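Local coordinates for protein multicopper oxidase (Uncultured bacterium, PDB 4E9X) that probably oxidises small substrates at a type 1 copper and passes the electrons to a copper cluster that reduces dioxygen to water, at residues A[82-85]-A[86-89]; A[105-109]-A[110-114]; A[146-149]-A[150-153]; A[253-256]-A[257-260]. One frame throughout, in Å; residues are numbered along the deposited sequence.

Contact 1: residues A[82-85]-A[86-89]; sequences PIEA and GDSY
I83 and Y89 close the base of a type II beta turn that runs from E84 to D87 and leads into strand 88-94 of the first cupredoxin domain. From CB, the I83 side chain divides. Its CG2, which stands anti to the backbone N, reaches the carbonyl oxygen of D87 at 3.5 Å. The other branch starts at CG1, 3.6 Å from Y89 CB, and ends at CD1, which also rests against Y89 CB. The two side chains cross at about a right angle, and the isoleucine meets the root of the tyrosine while the phenol runs on away from the turn. With the branches of I83 cut back to an alanine, Y89 CB and the D87 carbonyl would probably lose their apolar neighbour, leaving a gap at the base of the turn.

The turn itself is closed by D87 N, which donates to E84 O over 2.9 Å with an N-H...O angle of 160°. G86 takes the positive phi (86°) of the third position, where a CB would run into A85 O. Backbone bonds tie this exposed turn to N51, on the end of strand 44-51, and to H57 in the loop beyond, both in the same chain, and S88 OG bonds to T50 OG1. A water bridges the two arms of the turn: it accepts from E84 N at 2.9 Å and donates to D87 OD2 at 2.7 Å.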
ATOM      1  N   PRO A  82      29.798 -12.708   1.088  1.00 13.93           N
ATOM      2  CA  PRO A  82      28.901 -13.274   2.089  1.00 14.83           C
ATOM      3  C   PRO A  82      29.659 -14.025   3.204  1.00 14.72           C
ATOM      4  O   PRO A  82      30.810 -14.434   3.045  1.00 18.11           O
ATOM      5  CB  PRO A  82      28.151 -14.339   1.282  1.00 19.00           C
ATOM      6  CG  PRO A  82      28.285 -13.975  -0.145  1.00 18.87           C
ATOM      7  CD  PRO A  82      29.602 -13.287  -0.261  1.00 18.47           C
ATOM      8  N   ILE A  83      28.952 -14.245   4.310  1.00 13.25           N
ATOM      9  CA  ILE A  83      29.502 -15.066   5.386  1.00 14.36           C
ATOM     10  C   ILE A  83      29.187 -16.506   5.072  1.00 14.19           C
ATOM     11  O   ILE A  83      28.037 -16.953   5.148  1.00 14.99           O
ATOM     12  CB  ILE A  83      28.888 -14.656   6.741  1.00 13.80           C
ATOM     13  CG1 ILE A  83      28.954 -13.156   7.010  1.00 12.81           C
ATOM     14  CG2 ILE A  83      29.551 -15.473   7.867  1.00 17.51           C
ATOM     15  CD1 ILE A  83      28.091 -12.733   8.207  1.00 17.93           C
ATOM     16  N   GLU A  84      30.210 -17.266   4.627  1.00 16.12           N
ATOM     17  CA  GLU A  84      29.971 -18.625   4.221  1.00 16.64           C
ATOM     18  C   GLU A  84      29.661 -19.503   5.418  1.00 16.56           C
ATOM     19  O   GLU A  84      29.930 -19.136   6.565  1.00 16.94           O
ATOM     20  CB  GLU A  84      31.227 -19.142   3.491  1.00 19.71           C
ATOM     21  CG  GLU A  84      31.615 -18.311   2.257  1.00 24.58           C
ATOM     22  CD  GLU A  84      30.628 -18.379   1.099  1.00 22.92           C
ATOM     23  OE1 GLU A  84      29.878 -19.394   0.953  1.00 31.63           O
ATOM     24  OE2 GLU A  84      30.537 -17.417   0.306  1.00 27.90           O
ATOM     25  N   ALA A  85      29.119 -20.675   5.120  1.00 16.70           N
ATOM     26  CA  ALA A  85      28.763 -21.640   6.142  1.00 17.06           C
ATOM     27  C   ALA A  85      29.957 -21.954   7.026  1.00 16.89           C
ATOM     28  O   ALA A  85      31.026 -22.285   6.531  1.00 21.96           O
ATOM     29  CB  ALA A  85      28.283 -22.893   5.475  1.00 20.36           C
ATOM     30  N   GLY A  86      29.732 -21.813   8.332  1.00 20.37           N
ATOM     31  CA  GLY A  86      30.729 -22.087   9.373  1.00 19.71           C
ATOM     32  C   GLY A  86      31.628 -20.902   9.638  1.00 21.85           C
ATOM     33  O   GLY A  86      32.386 -20.951  10.610  1.00 25.17           O
ATOM     34  N   ASP A  87      31.597 -19.832   8.854  1.00 19.83           N
ATOM     35  CA  ASP A  87      32.471 -18.678   9.062  1.00 19.13           C
ATOM     36  C   ASP A  87      31.837 -17.643   9.965  1.00 18.60           C
ATOM     37  O   ASP A  87      30.655 -17.681  10.351  1.00 18.02           O
ATOM     38  CB  ASP A  87      32.877 -18.022   7.720  1.00 19.06           C
ATOM     39  CG  ASP A  87      33.801 -18.954   6.931  1.00 24.83           C
ATOM     40  OD1 ASP A  87      34.383 -19.913   7.500  1.00 27.20           O
ATOM     41  OD2 ASP A  87      33.983 -18.739   5.720  1.00 24.88           O
ATOM     42  N   SER A  88      32.708 -16.682  10.308  1.00 20.69           N
ATOM     43  CA  SER A  88      32.318 -15.570  11.138  1.00 20.05           C
ATOM     44  C   SER A  88      32.654 -14.243  10.459  1.00 19.12           C
ATOM     45  O   SER A  88      33.458 -14.260   9.563  1.00 23.25           O
ATOM     46  CB  SER A  88      33.007 -15.582  12.504  1.00 24.11           C
ATOM     47  OG  SER A  88      32.692 -16.823  13.134  1.00 28.18           O
ATOM     48  N   TYR A  89      32.044 -13.187  10.969  1.00 17.58           N
ATOM     49  CA  TYR A  89      32.233 -11.838  10.457  1.00 16.50           C
ATOM     50  C   TYR A  89      31.832 -10.817  11.509  1.00 17.47           C
ATOM     51  O   TYR A  89      30.855 -11.047  12.228  1.00 20.82           O
ATOM     52  CB  TYR A  89      31.379 -11.665   9.186  1.00 18.58           C
ATOM     53  CG  TYR A  89      31.634 -10.406   8.404  1.00 15.54           C
ATOM     54  CD1 TYR A  89      32.581 -10.360   7.406  1.00 17.42           C
ATOM     55  CD2 TYR A  89      30.919  -9.241   8.628  1.00 17.74           C
ATOM     56  CE1 TYR A  89      32.794  -9.194   6.691  1.00 20.83           C
ATOM     57  CE2 TYR A  89      31.140  -8.077   7.913  1.00 19.84           C
ATOM     58  CZ  TYR A  89      32.100  -8.038   6.913  1.00 18.79           C
ATOM     59  OH  TYR A  89      32.336  -6.873   6.175  1.00 20.41           O
TER
HETATM   60  O   HOH W   1      32.925 -16.423   4.831  1.00 21.29           O

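Contact 2: residues A[105-109]-A[110-114]; sequences CHVNV and NEHVG. With CU (copper (II) ion), chain D; CU (copper (II) ion), chain J.
C105 SG and H112 ND1 bind the same copper ion, at 2.2 and 2.0 Å, with H57 and M118 completing the type 1 site characteristic of multicopper oxidases. The sulfur lies at the edge of the H112 ring, near its plane, and also accepts a hydrogen bond from V107 N (3.3 Å, 165°). Between these two ligands the chain turns into helix 109-115. N108 O takes a straight bond from H112 N (2.9 Å, 177°) and a weak one from E111 N, while V109 O accepts from both V113 N and G114 N.

N108 CB sits over one face of the H112 imidazole, 3.9 Å from its centroid, with the amide turned almost perpendicular to the ring. V113 CG2 approaches C105 O at 3.2 Å and V109 CB at 4.2 Å.

The side chain of H106 points away from the helix and binds a second copper through NE2 at 2.1 Å, together with H206 and H252 of a second subunit. Residues 105-109 thus lead from strand 101-104 into helix 109-115, whose V109, N110 and V113 pack on V259 and D256 of that second subunit.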
ATOM      1  N   CYS A 105      18.964 -10.639   7.075  1.00 10.35           N
ATOM      2  CA  CYS A 105      19.937 -11.100   6.064  1.00 11.47           C
ATOM      3  C   CYS A 105      19.758 -10.299   4.789  1.00 10.97           C
ATOM      4  O   CYS A 105      18.664  -9.846   4.470  1.00 11.26           O
ATOM      5  CB  CYS A 105      19.681 -12.602   5.828  1.00 12.18           C
ATOM      6  SG  CYS A 105      20.945 -13.330   4.756  1.00 16.43           S
ATOM      7  N   HIS A 106      20.834 -10.177   4.007  1.00 10.97           N
ATOM      8  CA  HIS A 106      20.736  -9.569   2.689  1.00 11.06           C
ATOM      9  C   HIS A 106      21.262 -10.471   1.567  1.00 12.97           C
ATOM     10  O   HIS A 106      21.563  -9.992   0.474  1.00 14.14           O
ATOM     11  CB  HIS A 106      21.441  -8.196   2.679  1.00 11.95           C
ATOM     12  CG  HIS A 106      20.702  -7.141   1.924  1.00 13.57           C
ATOM     13  ND1 HIS A 106      20.587  -7.175   0.556  1.00 16.72           N
ATOM     14  CD2 HIS A 106      20.062  -6.017   2.330  1.00 12.84           C
ATOM     15  CE1 HIS A 106      19.888  -6.132   0.164  1.00 21.00           C
ATOM     16  NE2 HIS A 106      19.555  -5.397   1.207  1.00 16.79           N
ATOM     17  N   VAL A 107      21.340 -11.776   1.821  1.00 13.91           N
ATOM     18  CA  VAL A 107      21.627 -12.801   0.848  1.00 13.72           C
ATOM     19  C   VAL A 107      20.275 -13.486   0.482  1.00 14.94           C
ATOM     20  O   VAL A 107      19.496 -13.821   1.399  1.00 17.35           O
ATOM     21  CB  VAL A 107      22.578 -13.864   1.411  1.00 14.18           C
ATOM     22  CG1 VAL A 107      22.691 -15.026   0.416  1.00 15.97           C
ATOM     23  CG2 VAL A 107      23.937 -13.297   1.756  1.00 15.82           C
ATOM     24  N   ASN A 108      20.066 -13.713  -0.791  1.00 18.03           N
ATOM     25  CA  ASN A 108      18.885 -14.472  -1.213  1.00 16.74           C
ATOM     26  C   ASN A 108      17.616 -13.964  -0.541  1.00 18.78           C
ATOM     27  O   ASN A 108      16.815 -14.724   0.021  1.00 18.64           O
ATOM     28  CB  ASN A 108      19.163 -15.957  -0.876  1.00 20.03           C
ATOM     29  CG  ASN A 108      20.143 -16.637  -1.827  1.00 22.46           C
ATOM     30  OD1 ASN A 108      20.361 -16.106  -2.943  1.00 40.85           O
ATOM     31  ND2 ASN A 108      20.775 -17.794  -1.562  1.00 31.71           N
ATOM     32  N   VAL A 109      17.451 -12.655  -0.439  1.00 16.18           N
ATOM     33  CA  VAL A 109      16.458 -12.077   0.471  1.00 15.59           C
ATOM     34  C   VAL A 109      15.015 -12.501   0.251  1.00 14.65           C
ATOM     35  O   VAL A 109      14.255 -12.585   1.216  1.00 14.48           O
ATOM     36  CB  VAL A 109      16.520 -10.533   0.462  1.00 19.70           C
ATOM     37  CG1 VAL A 109      17.968 -10.134   0.766  1.00 25.87           C
ATOM     38  CG2 VAL A 109      16.010  -9.877  -0.793  1.00 21.78           C
ATOM     39  N   ASN A 110      14.622 -12.731  -1.003  1.00 12.62           N
ATOM     40  CA  ASN A 110      13.251 -13.175  -1.272  1.00 13.07           C
ATOM     41  C   ASN A 110      12.922 -14.404  -0.454  1.00 13.21           C
ATOM     42  O   ASN A 110      11.808 -14.533   0.049  1.00 13.20           O
ATOM     43  CB  ASN A 110      13.035 -13.409  -2.775  1.00 13.92           C
ATOM     44  CG  ASN A 110      13.949 -14.444  -3.386  1.00 14.67           C
ATOM     45  OD1 ASN A 110      15.173 -14.227  -3.396  1.00 18.24           O
ATOM     46  ND2 ASN A 110      13.404 -15.549  -3.821  1.00 17.64           N
ATOM     47  N   GLU A 111      13.888 -15.314  -0.291  1.00 12.03           N
ATOM     48  CA  GLU A 111      13.645 -16.497   0.515  1.00 11.59           C
ATOM     49  C   GLU A 111      14.029 -16.265   1.957  1.00 10.50           C
ATOM     50  O   GLU A 111      13.257 -16.572   2.894  1.00 11.54           O
ATOM     51  CB  GLU A 111      14.429 -17.706  -0.052  1.00 12.67           C
ATOM     52  CG  GLU A 111      14.184 -18.951   0.794  1.00 13.83           C
ATOM     53  CD  GLU A 111      15.120 -20.118   0.612  1.00 15.51           C
ATOM     54  OE1 GLU A 111      15.939 -20.105  -0.327  1.00 18.14           O
ATOM     55  OE2 GLU A 111      15.009 -21.050   1.471  1.00 14.91           O
ATOM     56  N   HIS A 112      15.261 -15.768   2.228  1.00 11.55           N
ATOM     57  CA  HIS A 112      15.759 -15.745   3.595  1.00 10.99           C
ATOM     58  C   HIS A 112      14.947 -14.792   4.472  1.00 10.77           C
ATOM     59  O   HIS A 112      14.667 -15.123   5.629  1.00 11.41           O
ATOM     60  CB  HIS A 112      17.269 -15.406   3.594  1.00 11.97           C
ATOM     61  CG  HIS A 112      18.130 -16.540   3.103  1.00 13.22           C
ATOM     62  ND1 HIS A 112      19.492 -16.578   3.398  1.00 14.12           N
ATOM     63  CD2 HIS A 112      17.825 -17.607   2.318  1.00 14.83           C
ATOM     64  CE1 HIS A 112      19.998 -17.661   2.821  1.00 13.92           C
ATOM     65  NE2 HIS A 112      19.025 -18.286   2.174  1.00 14.79           N
ATOM     66  N   VAL A 113      14.633 -13.600   3.935  1.00 10.96           N
ATOM     67  CA  VAL A 113      13.835 -12.632   4.668  1.00 10.50           C
ATOM     68  C   VAL A 113      12.369 -12.951   4.459  1.00 10.12           C
ATOM     69  O   VAL A 113      11.576 -12.871   5.404  1.00 11.21           O
ATOM     70  CB  VAL A 113      14.164 -11.170   4.289  1.00 11.90           C
ATOM     71  CG1 VAL A 113      13.293 -10.202   5.057  1.00 16.48           C
ATOM     72  CG2 VAL A 113      15.660 -10.921   4.553  1.00 13.64           C
ATOM     73  N   GLY A 114      11.981 -13.374   3.267  1.00 10.24           N
ATOM     74  CA  GLY A 114      10.543 -13.604   2.997  1.00 10.89           C
ATOM     75  C   GLY A 114       9.974 -14.791   3.776  1.00 10.79           C
ATOM     76  O   GLY A 114       8.832 -14.684   4.282  1.00 11.96           O
TER
HETATM   77 CU    CU D1401      20.493 -15.498   4.755  0.90 12.49          CU
HETATM   78 CU    CU J2401      18.520  -3.614   1.164  0.80 13.69          CU

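Contact 3: residues A[146-149]-A[150-153]; sequences TWES and AVAD
E148 O receives V151 N across the bend at 3.1 Å, with an N-H...O angle of 156°, and is gripped a second time by the hydroxyl of Y23 from strand 21-28. The amide stands above the carbonyl plane, 42° out of it. One residue further on the same i to i+3 spacing recurs: A152 N donates to S149 O, also at 3.1 Å, and comes in still more steeply over the plane of that carbonyl.

Side-chain contact is slight. E148 and V151 lie side by side and point the same way. V151 places CG1 anti to the carbonyl carbon (chi1 -59°), which leaves CG2 between the backbone N and the carbonyl carbon, 3.5 Å from E148 O. The same methyl lies alongside the glutamate, 4.0 Å from E148 CB and 3.9 Å from E148 OE1. That carboxylate is buried at the end of an extended stem; its OE1 is held by the backbone N of G159, while S149 turns its hydroxyl to D166 OD2. A152 CB packs at 3.5 Å from S149 O, and V151 O accepts from R116.

Two successive i to i+3 bonds, to E148 O and S149 O, wind S149 and A150 into a short 3-10 turn, which leads the chain out of strand 138-147 of the second cupredoxin domain and lays it against strand 21-28 of the first.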
ATOM      1  N   THR A 146       4.915 -13.220   6.247  1.00  8.65           N
ATOM      2  CA  THR A 146       4.076 -14.221   5.588  1.00  8.69           C
ATOM      3  C   THR A 146       4.868 -15.499   5.341  1.00  8.15           C
ATOM      4  O   THR A 146       6.102 -15.504   5.371  1.00 10.39           O
ATOM      5  CB  THR A 146       3.459 -13.725   4.244  1.00 10.05           C
ATOM      6  OG1 THR A 146       4.479 -13.720   3.247  1.00 10.85           O
ATOM      7  CG2 THR A 146       2.892 -12.320   4.422  1.00 11.27           C
ATOM      8  N   TRP A 147       4.164 -16.588   5.056  1.00  9.02           N
ATOM      9  CA  TRP A 147       4.793 -17.906   4.980  1.00  9.41           C
ATOM     10  C   TRP A 147       4.167 -18.671   3.812  1.00  9.23           C
ATOM     11  O   TRP A 147       2.986 -18.548   3.565  1.00 10.52           O
ATOM     12  CB  TRP A 147       4.590 -18.739   6.243  1.00  9.83           C
ATOM     13  CG  TRP A 147       5.025 -17.965   7.475  1.00  9.77           C
ATOM     14  CD1 TRP A 147       4.232 -17.080   8.175  1.00  9.13           C
ATOM     15  CD2 TRP A 147       6.293 -17.967   8.104  1.00 10.08           C
ATOM     16  NE1 TRP A 147       4.959 -16.531   9.233  1.00  9.58           N
ATOM     17  CE2 TRP A 147       6.221 -17.065   9.202  1.00  9.26           C
ATOM     18  CE3 TRP A 147       7.500 -18.651   7.825  1.00  9.88           C
ATOM     19  CZ2 TRP A 147       7.317 -16.831  10.050  1.00 10.09           C
ATOM     20  CZ3 TRP A 147       8.560 -18.384   8.697  1.00 11.71           C
ATOM     21  CH2 TRP A 147       8.485 -17.498   9.788  1.00 10.61           C
ATOM     22  N   GLU A 148       4.993 -19.482   3.151  1.00 11.21           N
ATOM     23  CA  GLU A 148       4.539 -20.294   2.008  1.00 12.47           C
ATOM     24  C   GLU A 148       4.618 -21.757   2.405  1.00 11.29           C
ATOM     25  O   GLU A 148       5.719 -22.315   2.467  1.00 13.16           O
ATOM     26  CB  GLU A 148       5.466 -20.046   0.813  1.00 12.93           C
ATOM     27  CG  GLU A 148       5.396 -18.576   0.394  1.00 14.56           C
ATOM     28  CD  GLU A 148       6.537 -18.116  -0.464  1.00 15.03           C
ATOM     29  OE1 GLU A 148       7.348 -19.005  -0.816  1.00 18.82           O
ATOM     30  OE2 GLU A 148       6.692 -16.939  -0.807  1.00 20.34           O
ATOM     31  N   SER A 149       3.507 -22.406   2.718  1.00 12.43           N
ATOM     32  CA  SER A 149       3.591 -23.748   3.289  1.00 14.25           C
ATOM     33  C   SER A 149       4.263 -24.750   2.358  1.00 15.71           C
ATOM     34  O   SER A 149       4.849 -25.721   2.887  1.00 17.32           O
ATOM     35  CB  SER A 149       2.185 -24.256   3.684  1.00 15.62           C
ATOM     36  OG  SER A 149       1.375 -24.489   2.555  1.00 17.78           O
ATOM     37  N   ALA A 150       4.208 -24.544   1.046  1.00 14.24           N
ATOM     38  CA  ALA A 150       4.820 -25.558   0.176  1.00 14.91           C
ATOM     39  C   ALA A 150       6.317 -25.706   0.375  1.00 14.47           C
ATOM     40  O   ALA A 150       6.898 -26.726   0.002  1.00 16.88           O
ATOM     41  CB  ALA A 150       4.562 -25.208  -1.283  1.00 21.06           C
ATOM     42  N   VAL A 151       6.938 -24.648   0.885  1.00 13.79           N
ATOM     43  CA  VAL A 151       8.409 -24.738   1.057  1.00 13.11           C
ATOM     44  C   VAL A 151       8.800 -24.774   2.514  1.00 13.14           C
ATOM     45  O   VAL A 151       9.977 -24.496   2.851  1.00 14.39           O
ATOM     46  CB  VAL A 151       9.124 -23.594   0.311  1.00 13.23           C
ATOM     47  CG1 VAL A 151       8.721 -23.746  -1.154  1.00 17.10           C
ATOM     48  CG2 VAL A 151       8.819 -22.190   0.870  1.00 14.04           C
ATOM     49  N   ALA A 152       7.878 -25.124   3.400  1.00 13.82           N
ATOM     50  CA  ALA A 152       8.210 -25.150   4.822  1.00 13.84           C
ATOM     51  C   ALA A 152       9.403 -26.022   5.154  1.00 14.44           C
ATOM     52  O   ALA A 152      10.163 -25.737   6.102  1.00 17.66           O
ATOM     53  CB  ALA A 152       6.986 -25.632   5.631  1.00 12.02           C
ATOM     54  N   ASP A 153       9.530 -27.140   4.456  1.00 17.87           N
ATOM     55  CA  ASP A 153      10.475 -28.183   4.915  1.00 23.22           C
ATOM     56  C   ASP A 153      11.739 -28.200   4.065  1.00 27.46           C
ATOM     57  O   ASP A 153      12.477 -29.205   4.127  1.00 42.74           O
ATOM     58  CB  ASP A 153       9.911 -29.600   4.877  1.00 33.27           C
ATOM     59  CG  ASP A 153      10.654 -30.651   5.699  1.00 40.54           C
ATOM     60  OD1 ASP A 153      11.487 -30.331   6.584  1.00 48.05           O
ATOM     61  OD2 ASP A 153      10.419 -31.884   5.467  1.00 52.55           O
TER

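Contact 4: residues A[253-256]-A[257-260]; sequences DHVD and THVT. With CU (copper (II) ion), chain S.
D253 and H258 are joined by a His-carboxylate hydrogen bond across a short 3-10 turn that follows strand 248-253 in the second cupredoxin domain. H258 ND1 donates to D253 OD2 at 2.7 Å; the oxygen lies in the ring plane and is met on its syn side, with carboxylate and imidazole 80° apart. The tight part is here: V255 CG1 sits over the centre of one face of the H258 ring, 3.6 Å from the centroid, and F168 stacks on the same imidazole. D253 CG stands anti to the backbone N (chi1 -177°), which brings OD1 to V255 N in an Asx turn (3.0 Å), while H201 ND1 and A202 N also bond to the carboxylate. Replacing D253 by a leucine is likely to cost H258 ND1 and V255 N their acceptor and leave the imidazole freer to turn.

Looser contacts are those of partly exposed T257, whose OG1 comes only to 4.0 Å from V255 CG1, and the weak bond of 3.4 Å from V259 N to D256 O. V259 and T260 are buried against V109 and N110 of a third subunit. H254 points away from the turn, and its NE2 binds copper at 2.1 Å beside H62 and H104 of that subunit.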
ATOM      1  N   ASP A 253      -4.490  -7.581  11.475  1.00  8.53           N
ATOM      2  CA  ASP A 253      -4.349  -7.216  10.055  1.00  8.49           C
ATOM      3  C   ASP A 253      -5.738  -7.280   9.438  1.00  8.65           C
ATOM      4  O   ASP A 253      -6.449  -8.293   9.551  1.00 12.31           O
ATOM      5  CB  ASP A 253      -3.354  -8.183   9.427  1.00  8.61           C
ATOM      6  CG  ASP A 253      -3.017  -7.934   7.991  1.00  7.84           C
ATOM      7  OD1 ASP A 253      -3.607  -7.052   7.337  1.00  8.54           O
ATOM      8  OD2 ASP A 253      -2.112  -8.669   7.498  1.00  9.05           O
ATOM      9  N   HIS A 254      -6.125  -6.197   8.782  1.00  8.65           N
ATOM     10  CA  HIS A 254      -7.465  -6.104   8.165  1.00  8.60           C
ATOM     11  C   HIS A 254      -7.486  -6.611   6.747  1.00  9.64           C
ATOM     12  O   HIS A 254      -8.559  -6.609   6.084  1.00 11.24           O
ATOM     13  CB  HIS A 254      -7.910  -4.648   8.270  1.00  9.51           C
ATOM     14  CG  HIS A 254      -9.410  -4.463   8.330  1.00  9.81           C
ATOM     15  ND1 HIS A 254     -10.325  -4.770   7.318  1.00 11.14           N
ATOM     16  CD2 HIS A 254     -10.181  -3.952   9.312  1.00 10.31           C
ATOM     17  CE1 HIS A 254     -11.540  -4.457   7.715  1.00 11.06           C
ATOM     18  NE2 HIS A 254     -11.525  -3.951   8.945  1.00 11.36           N
ATOM     19  N   VAL A 255      -6.358  -7.008   6.157  1.00  8.91           N
ATOM     20  CA  VAL A 255      -6.370  -7.570   4.796  1.00  9.88           C
ATOM     21  C   VAL A 255      -7.078  -8.904   4.864  1.00 10.91           C
ATOM     22  O   VAL A 255      -6.607  -9.818   5.574  1.00 11.81           O
ATOM     23  CB  VAL A 255      -4.950  -7.704   4.222  1.00 10.22           C
ATOM     24  CG1 VAL A 255      -4.973  -8.436   2.894  1.00 13.21           C
ATOM     25  CG2 VAL A 255      -4.292  -6.294   4.135  1.00 10.94           C
ATOM     26  N   ASP A 256      -8.201  -9.036   4.176  1.00 11.67           N
ATOM     27  CA  ASP A 256      -9.113 -10.187   4.386  1.00 14.85           C
ATOM     28  C   ASP A 256      -8.446 -11.534   4.232  1.00 12.90           C
ATOM     29  O   ASP A 256      -8.708 -12.409   5.069  1.00 14.76           O
ATOM     30  CB  ASP A 256     -10.277 -10.064   3.396  1.00 21.14           C
ATOM     31  CG  ASP A 256     -10.951  -8.702   3.448  1.00 26.22           C
ATOM     32  OD1 ASP A 256     -10.411  -7.616   3.781  1.00 21.84           O
ATOM     33  OD2 ASP A 256     -12.148  -8.715   3.128  1.00 36.80           O
ATOM     34  N   THR A 257      -7.621 -11.750   3.193  1.00 12.68           N
ATOM     35  CA  THR A 257      -7.003 -13.062   3.052  1.00 13.08           C
ATOM     36  C   THR A 257      -5.946 -13.345   4.090  1.00 11.59           C
ATOM     37  O   THR A 257      -5.535 -14.495   4.277  1.00 13.24           O
ATOM     38  CB  THR A 257      -6.384 -13.215   1.645  1.00 15.67           C
ATOM     39  OG1 THR A 257      -5.430 -12.146   1.579  1.00 24.10           O
ATOM     40  CG2 THR A 257      -7.361 -13.059   0.517  1.00 17.26           C
ATOM     41  N   HIS A 258      -5.480 -12.357   4.862  1.00 10.94           N
ATOM     42  CA  HIS A 258      -4.443 -12.584   5.861  1.00  9.93           C
ATOM     43  C   HIS A 258      -4.996 -13.089   7.177  1.00 11.22           C
ATOM     44  O   HIS A 258      -4.187 -13.521   7.997  1.00 13.00           O
ATOM     45  CB  HIS A 258      -3.713 -11.248   6.139  1.00  9.43           C
ATOM     46  CG  HIS A 258      -2.914 -10.821   4.943  1.00 10.09           C
ATOM     47  ND1 HIS A 258      -2.046  -9.769   4.987  1.00 10.11           N
ATOM     48  CD2 HIS A 258      -2.837 -11.327   3.677  1.00 12.09           C
ATOM     49  CE1 HIS A 258      -1.466  -9.621   3.803  1.00 13.45           C
ATOM     50  NE2 HIS A 258      -1.935 -10.566   2.985  1.00 13.56           N
ATOM     51  N   VAL A 259      -6.336 -13.049   7.376  1.00 11.16           N
ATOM     52  CA  VAL A 259      -6.849 -13.648   8.627  1.00 11.67           C
ATOM     53  C   VAL A 259      -7.330 -15.062   8.338  1.00 11.40           C
ATOM     54  O   VAL A 259      -8.376 -15.569   8.728  1.00 14.97           O
ATOM     55  CB  VAL A 259      -7.931 -12.798   9.298  1.00 13.42           C
ATOM     56  CG1 VAL A 259      -7.218 -11.532   9.846  1.00 16.97           C
ATOM     57  CG2 VAL A 259      -9.045 -12.423   8.401  1.00 16.09           C
ATOM     58  N   THR A 260      -6.456 -15.765   7.633  1.00 12.05           N
ATOM     59  CA  THR A 260      -6.660 -17.179   7.329  1.00 11.97           C
ATOM     60  C   THR A 260      -5.346 -17.908   7.627  1.00 12.11           C
ATOM     61  O   THR A 260      -4.282 -17.287   7.784  1.00 12.70           O
ATOM     62  CB  THR A 260      -7.082 -17.419   5.863  1.00 12.81           C
ATOM     63  OG1 THR A 260      -5.993 -17.075   4.953  1.00 13.53           O
ATOM     64  CG2 THR A 260      -8.308 -16.612   5.457  1.00 13.90           C
TER
HETATM   65 CU    CU S3404     -13.170  -3.218   9.972  0.80  9.88          CU

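Overall arrangement
All four contacts are local, formed where the chain turns or starts a helix next to strands of the two cupredoxin domains, yet their settings differ. Contact 1 is a surface turn with a water bridge, whereas contact 2 is buried and built on metal bonds; their centres lie 16 Å apart on the same side of the chain's centre. Contacts 2 and 4 appear to be counterparts in the two domains: each has a histidine binding copper at a subunit interface, but where contact 2 has C105 and H112 on the type 1 copper, contact 4 has the D253-H258 hydrogen bond. Contact 3, largely buried, holds no metal and rests on backbone bonds; R116 bonds to residues of both it and contact 2.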